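Local coordinates for conserved domain protein (Streptococcus pneumoniae, PDB 2I7R) that is of unknown function but belongs to the glyoxalase/bleomycin resistance protein/dioxygenase superfamily, whose paired beta-alpha-beta-beta-beta modules it appears to share, at residues His68-Asp73 / Asp113-Lys118. Sequence-based numbering, arbitrary orientation.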
ATOM      1  N   HIS A  68       1.748  -4.379  -5.819  1.00 16.37           N
ATOM      2  CA  HIS A  68       2.617  -5.286  -6.591  1.00 17.29           C
ATOM      3  C   HIS A  68       3.133  -6.402  -5.715  1.00 17.86           C
ATOM      4  O   HIS A  68       3.712  -6.154  -4.651  1.00 18.00           O
ATOM      5  CB  HIS A  68       3.822  -4.571  -7.216  1.00 16.95           C
ATOM      6  CG  HIS A  68       3.470  -3.430  -8.126  1.00 17.58           C
ATOM      7  ND1 HIS A  68       3.440  -3.550  -9.499  1.00 18.74           N
ATOM      8  CD2 HIS A  68       3.173  -2.139  -7.859  1.00 17.24           C
ATOM      9  CE1 HIS A  68       3.084  -2.395 -10.035  1.00 20.00           C
ATOM     10  NE2 HIS A  68       2.948  -1.512  -9.061  1.00 19.66           N
ATOM     11  N   ILE A  69       2.968  -7.631  -6.196  1.00 18.37           N
ATOM     12  CA  ILE A  69       3.402  -8.813  -5.475  1.00 19.30           C
ATOM     13  C   ILE A  69       4.411  -9.573  -6.316  1.00 20.87           C
ATOM     14  O   ILE A  69       4.085 -10.068  -7.425  1.00 21.21           O
ATOM     15  CB  ILE A  69       2.216  -9.729  -5.082  1.00 19.44           C
ATOM     16  CG1 ILE A  69       1.202  -8.927  -4.248  1.00 18.95           C
ATOM     17  CG2 ILE A  69       2.719 -11.019  -4.306  1.00 18.56           C
ATOM     18  CD1 ILE A  69      -0.152  -9.579  -4.088  1.00 17.31           C
ATOM     19  N   GLU A  70       5.647  -9.635  -5.826  1.00 20.74           N
ATOM     20  CA  GLU A  70       6.663 -10.392  -6.533  1.00 22.28           C
ATOM     21  C   GLU A  70       6.463 -11.912  -6.340  1.00 22.23           C
ATOM     22  O   GLU A  70       6.325 -12.408  -5.220  1.00 21.67           O
ATOM     23  CB  GLU A  70       8.069  -9.970  -6.128  1.00 22.83           C
ATOM     24  CG  GLU A  70       9.098 -10.329  -7.210  1.00 24.14           C
ATOM     25  CD  GLU A  70      10.467  -9.720  -6.967  1.00 27.16           C
ATOM     26  OE1 GLU A  70      10.681  -9.099  -5.893  1.00 26.78           O
ATOM     27  OE2 GLU A  70      11.326  -9.878  -7.863  1.00 29.17           O
ATOM     28  N   VAL A  71       6.409 -12.629  -7.457  1.00 22.83           N
ATOM     29  CA  VAL A  71       6.128 -14.067  -7.444  1.00 24.13           C
ATOM     30  C   VAL A  71       7.193 -14.815  -8.270  1.00 25.30           C
ATOM     31  O   VAL A  71       7.897 -14.187  -9.069  1.00 24.32           O
ATOM     32  CB  VAL A  71       4.719 -14.382  -8.029  1.00 23.93           C
ATOM     33  CG1 VAL A  71       3.636 -13.823  -7.147  1.00 24.47           C
ATOM     34  CG2 VAL A  71       4.588 -13.868  -9.484  1.00 22.66           C
ATOM     35  N   GLU A  72       7.286 -16.134  -8.087  1.00 26.14           N
ATOM     36  CA  GLU A  72       8.205 -16.949  -8.886  1.00 28.87           C
ATOM     37  C   GLU A  72       7.677 -17.264 -10.289  1.00 27.94           C
ATOM     38  O   GLU A  72       8.442 -17.302 -11.247  1.00 27.72           O
ATOM     39  CB  GLU A  72       8.582 -18.245  -8.141  1.00 30.36           C
ATOM     40  CG  GLU A  72       9.560 -18.043  -6.924  1.00 37.49           C
ATOM     41  CD  GLU A  72      11.047 -18.418  -7.213  1.00 45.55           C
ATOM     42  OE1 GLU A  72      11.363 -19.002  -8.286  1.00 47.23           O
ATOM     43  OE2 GLU A  72      11.912 -18.142  -6.337  1.00 48.74           O
ATOM     44  N   ASP A  73       6.365 -17.469 -10.411  1.00 27.45           N
ATOM     45  CA  ASP A  73       5.774 -17.868 -11.694  1.00 26.44           C
ATOM     46  C   ASP A  73       4.508 -17.065 -11.984  1.00 25.30           C
ATOM     47  O   ASP A  73       3.446 -17.352 -11.418  1.00 25.04           O
ATOM     48  CB  ASP A  73       5.489 -19.394 -11.698  1.00 26.66           C
ATOM     49  CG  ASP A  73       5.235 -19.965 -13.105  1.00 26.51           C
ATOM     50  OD1 ASP A  73       4.823 -19.238 -14.021  1.00 24.83           O
ATOM     51  OD2 ASP A  73       5.430 -21.187 -13.287  1.00 28.55           O
ATOM     52  N   ASP A 113      -0.827  -6.455  -8.987  1.00 18.20           N
ATOM     53  CA  ASP A 113       0.138  -6.892 -10.001  1.00 19.03           C
ATOM     54  C   ASP A 113       0.934  -8.054  -9.444  1.00 19.23           C
ATOM     55  O   ASP A 113       1.574  -7.927  -8.406  1.00 19.37           O
ATOM     56  CB  ASP A 113       1.063  -5.728 -10.381  1.00 19.25           C
ATOM     57  CG  ASP A 113       2.170  -6.126 -11.349  1.00 20.73           C
ATOM     58  OD1 ASP A 113       1.959  -7.034 -12.165  1.00 22.40           O
ATOM     59  OD2 ASP A 113       3.249  -5.521 -11.291  1.00 18.95           O
ATOM     60  N   PHE A 114       0.842  -9.205 -10.106  1.00 19.90           N
ATOM     61  CA  PHE A 114       1.743 -10.323  -9.844  1.00 19.74           C
ATOM     62  C   PHE A 114       2.897 -10.239 -10.866  1.00 19.78           C
ATOM     63  O   PHE A 114       2.669 -10.351 -12.068  1.00 19.09           O
ATOM     64  CB  PHE A 114       0.985 -11.651  -9.944  1.00 20.89           C
ATOM     65  CG  PHE A 114      -0.163 -11.770  -8.963  1.00 21.37           C
ATOM     66  CD1 PHE A 114       0.040 -12.324  -7.706  1.00 21.94           C
ATOM     67  CD2 PHE A 114      -1.436 -11.314  -9.296  1.00 21.93           C
ATOM     68  CE1 PHE A 114      -1.025 -12.451  -6.796  1.00 25.79           C
ATOM     69  CE2 PHE A 114      -2.515 -11.432  -8.395  1.00 23.65           C
ATOM     70  CZ  PHE A 114      -2.313 -11.991  -7.145  1.00 23.79           C
ATOM     71  N   TYR A 115       4.122 -10.021 -10.381  1.00 19.71           N
ATOM     72  CA  TYR A 115       5.244  -9.738 -11.267  1.00 20.89           C
ATOM     73  C   TYR A 115       6.533 -10.487 -10.868  1.00 21.42           C
ATOM     74  O   TYR A 115       6.655 -10.968  -9.758  1.00 19.57           O
ATOM     75  CB  TYR A 115       5.505  -8.205 -11.374  1.00 21.16           C
ATOM     76  CG  TYR A 115       6.298  -7.625 -10.204  1.00 20.47           C
ATOM     77  CD1 TYR A 115       7.636  -7.262 -10.345  1.00 18.87           C
ATOM     78  CD2 TYR A 115       5.701  -7.473  -8.952  1.00 18.58           C
ATOM     79  CE1 TYR A 115       8.359  -6.747  -9.255  1.00 19.86           C
ATOM     80  CE2 TYR A 115       6.391  -6.956  -7.886  1.00 18.80           C
ATOM     81  CZ  TYR A 115       7.720  -6.595  -8.038  1.00 21.25           C
ATOM     82  OH  TYR A 115       8.378  -6.112  -6.938  1.00 24.19           O
ATOM     83  N   ARG A 116       7.461 -10.587 -11.816  1.00 23.56           N
ATOM     84  CA  ARG A 116       8.815 -11.087 -11.550  1.00 27.40           C
ATOM     85  C   ARG A 116       9.827 -10.355 -12.404  1.00 27.82           C
ATOM     86  O   ARG A 116       9.506  -9.838 -13.444  1.00 28.49           O
ATOM     87  CB  ARG A 116       8.948 -12.631 -11.710  1.00 26.94           C
ATOM     88  CG  ARG A 116       8.311 -13.211 -12.930  1.00 29.46           C
ATOM     89  CD  ARG A 116       8.777 -14.703 -13.196  1.00 29.56           C
ATOM     90  NE  ARG A 116      10.138 -14.653 -13.647  1.00 30.91           N
ATOM     91  CZ  ARG A 116      10.528 -14.314 -14.879  1.00 31.04           C
ATOM     92  NH1 ARG A 116       9.659 -14.091 -15.853  1.00 28.44           N
ATOM     93  NH2 ARG A 116      11.827 -14.217 -15.131  1.00 33.86           N
HETATM   94  N   MSE A 117      11.060 -10.312 -11.948  1.00 30.77           N
HETATM   95  CA  MSE A 117      12.100  -9.564 -12.652  1.00 34.73           C
HETATM   96  C   MSE A 117      13.269 -10.449 -13.169  1.00 34.70           C
HETATM   97  O   MSE A 117      13.434 -11.550 -12.681  1.00 34.73           O
HETATM   98  CB  MSE A 117      12.591  -8.443 -11.738  1.00 33.53           C
HETATM   99  CG  MSE A 117      11.472  -7.463 -11.372  1.00 35.58           C
HETATM  100 SE   MSE A 117      12.074  -5.957 -10.267  1.00 41.29          SE
HETATM  101  CE  MSE A 117      12.168  -6.869  -8.538  1.00 40.75           C
ATOM    102  N   LYS A 118      14.028  -9.959 -14.170  1.00 36.29           N
ATOM    103  CA  LYS A 118      15.325 -10.538 -14.609  1.00 37.07           C
ATOM    104  C   LYS A 118      15.871 -11.430 -13.533  1.00 37.84           C
ATOM    105  O   LYS A 118      16.252 -10.944 -12.451  1.00 38.83           O
ATOM    106  CB  LYS A 118      16.394  -9.444 -14.795  1.00 37.04           C
ATOM    107  CG  LYS A 118      16.755  -9.017 -16.183  1.00 35.78           C
ATOM    108  CD  LYS A 118      18.072  -8.249 -16.097  1.00 33.25           C
ATOM    109  CE  LYS A 118      18.115  -7.059 -17.048  1.00 30.24           C
ATOM    110  NZ  LYS A 118      19.524  -6.549 -17.364  1.00 24.80           N
ATOM    111  OXT LYS A 118      15.945 -12.638 -13.722  1.00 38.97           O
TER
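His68 and Asp113, neighbours on adjacent parallel strands, show how a sheet can bind itself through side chains as well as through its backbone. His68 ND1 donates to Asp113 OD2 at 2.7 Å; the acceptor lies near the imidazole plane and offers its anti lone pair, with ring and carboxylate planes 83° apart. Both groups are satisfied at their far ends too: Asp113 OD1 accepts from the Leu102 backbone N, and His68 NE2 is hydrogen-bonded to Asp10 OD2 of the second subunit. As in parallel pairing, Ile69 N and O bond the residues flanking its partner Phe114, Asp113 O (2.6 Å) and Tyr115 N (3.0 Å); Val71 N continues the pattern to Tyr115 O (2.8 Å).

On the face carrying His68, the imidazole turns its edge to the face of Tyr115, ring planes at 88°. Glu70 CG, anti to its backbone N (chi1 -158°), covers a Tyr115 face toward the rim. Asn7 of the second subunit serves both, its ND2 hydrogen-bonding Glu70 OE1 and its OD1 Tyr115 OH. On the other face, Ile69 CD1 meets Phe114 CE1 at 4.0 Å; just past the strand end, Val71 CG1 meets the Phe114 ring at its edge, near CD1.

Strand 111-116 lies between 65-70 and 100-105, and Glu100 OE1 of the latter forms a salt bridge with Arg116 NH1; helices 16-27 and 74-84 pack against Phe114, while an antiparallel strand of the second subunit continues the sheet beyond 65-70.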